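Local coordinates for glyoxalase family protein (Listeria monocytogenes, PDB 2P7M) that catalyses the hydration of fosfomycin, opening the antibiotic's epoxide with water and so conferring resistance to it, at the interface of chains A and B. Sequence-based numbering; all coordinates share one arbitrary frame. Chains: chain A/B, Glyoxalase family protein.

The interface of chains A and B. Residues chain A 124, 128, 131; chain B 31-32, 46, 53.
A:Leu124, at the start of the C-terminal helix 124-130, meets the indole of B:Trp53 on strand 52-58 through one branch. A:Leu124 CD1 sits over the face of the ring system, 3.6 Å from B:Trp53 CE2 at the seam of the two rings, a CH-pi contact shared by both. With CG anti to the backbone N (chi1 169°), the fork of A:Leu124 swings away from that N, bringing CD1 over the indole and CD2 toward B:Ile31. CD2 of A:Leu124 meets B:Ile31 CD1 tip to tip at 3.9 Å. One turn on, A:Leu128 crosses the root of B:Tyr32, with A:Leu128 CD2 3.7 Å from B:Tyr32 CB. The same methyl lies near the carbonyl O of B:Ile31. A:Tyr131, the last residue modelled in chain A and poorly ordered, appears to present a ring face to the CD1 edge of B:Tyr32; the planes stand at 68°, edge to face, with 5.0 Å between centroids. Within chain B, B:Tyr32 stacks over one face of B:Phe46, and B:Trp53 meets the other face edge-on through NE1. This sandwich probably limits turning of the B:Phe46 ring, which in turn backs B:Tyr32 and B:Trp53. B:Phe46 itself touches chain A lightly, B:Phe46 CD1 lying 4.1 Å from A:Leu124 CD1. The apolar side of the helix is thus laid across the partner's strands, with a twin contact where the chains exchange roles. Centred about 8 Å from B:Glu44, the probable proton acceptor, the patch helps hold together the two-fold dimer of the deposited assembly, probably the working form, as in related fosfomycin resistance proteins, and may help to steady the strands beside the active site.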
# COMPACT_ATOMS: atom_id res chain seq x y z
N LEU A 124 -13.03 -9.15 -4.20
CA LEU A 124 -12.49 -9.11 -5.55
C LEU A 124 -13.40 -9.92 -6.46
O LEU A 124 -13.71 -9.51 -7.58
CB LEU A 124 -11.08 -9.71 -5.57
CG LEU A 124 -10.44 -9.99 -6.94
CD1 LEU A 124 -10.37 -8.70 -7.77
CD2 LEU A 124 -9.04 -10.59 -6.74
N LEU A 128 -15.18 -8.93 -9.97
CA LEU A 128 -14.87 -9.57 -11.25
C LEU A 128 -16.05 -10.35 -11.83
O LEU A 128 -16.15 -10.52 -13.04
CB LEU A 128 -13.69 -10.54 -11.09
CG LEU A 128 -12.37 -10.03 -10.50
CD1 LEU A 128 -11.41 -11.20 -10.32
CD2 LEU A 128 -11.77 -8.97 -11.42
N TYR A 131 -18.08 -8.17 -14.15
CA TYR A 131 -17.06 -7.87 -15.14
C TYR A 131 -17.06 -8.83 -16.32
O TYR A 131 -17.18 -8.35 -17.47
CB TYR A 131 -15.69 -7.86 -14.44
CG TYR A 131 -14.53 -8.35 -15.27
CD1 TYR A 131 -14.14 -7.68 -16.42
CD2 TYR A 131 -13.80 -9.48 -14.88
CE1 TYR A 131 -13.05 -8.11 -17.17
CE2 TYR A 131 -12.71 -9.92 -15.62
CZ TYR A 131 -12.34 -9.23 -16.76
OH TYR A 131 -11.25 -9.66 -17.49
N ILE B 31 -5.77 -9.09 -14.23
CA ILE B 31 -7.02 -9.85 -14.13
C ILE B 31 -8.25 -9.00 -14.39
O ILE B 31 -9.38 -9.50 -14.41
CB ILE B 31 -7.18 -10.46 -12.72
CG1 ILE B 31 -7.09 -9.34 -11.67
CG2 ILE B 31 -6.11 -11.52 -12.48
CD1 ILE B 31 -7.45 -9.77 -10.26
N TYR B 32 -8.05 -7.70 -14.58
CA TYR B 32 -9.16 -6.80 -14.80
C TYR B 32 -8.70 -5.50 -15.43
O TYR B 32 -7.62 -5.00 -15.12
CB TYR B 32 -9.86 -6.49 -13.48
CG TYR B 32 -11.02 -5.53 -13.58
CD1 TYR B 32 -12.31 -5.99 -13.84
CD2 TYR B 32 -10.84 -4.15 -13.39
CE1 TYR B 32 -13.40 -5.11 -13.91
CE2 TYR B 32 -11.92 -3.26 -13.46
CZ TYR B 32 -13.20 -3.75 -13.72
OH TYR B 32 -14.26 -2.88 -13.80
N PHE B 46 -6.54 -4.16 -12.52
CA PHE B 46 -6.29 -4.94 -11.32
C PHE B 46 -5.22 -5.96 -11.67
O PHE B 46 -5.25 -6.54 -12.76
CB PHE B 46 -7.54 -5.71 -10.87
CG PHE B 46 -8.70 -4.84 -10.44
CD1 PHE B 46 -9.94 -5.41 -10.17
CD2 PHE B 46 -8.55 -3.45 -10.32
CE1 PHE B 46 -11.02 -4.62 -9.79
CE2 PHE B 46 -9.63 -2.66 -9.93
CZ PHE B 46 -10.87 -3.24 -9.67
N TRP B 53 -3.94 -8.18 -4.27
CA TRP B 53 -4.75 -7.41 -5.20
C TRP B 53 -4.19 -5.99 -5.31
O TRP B 53 -4.21 -5.23 -4.33
CB TRP B 53 -6.20 -7.39 -4.71
CG TRP B 53 -7.19 -6.63 -5.57
CD1 TRP B 53 -7.00 -6.15 -6.83
CD2 TRP B 53 -8.55 -6.32 -5.22
NE1 TRP B 53 -8.16 -5.55 -7.29
CE2 TRP B 53 -9.12 -5.64 -6.32
CE3 TRP B 53 -9.34 -6.55 -4.08
CZ2 TRP B 53 -10.45 -5.19 -6.32
CZ3 TRP B 53 -10.66 -6.09 -4.08
CH2 TRP B 53 -11.20 -5.42 -5.19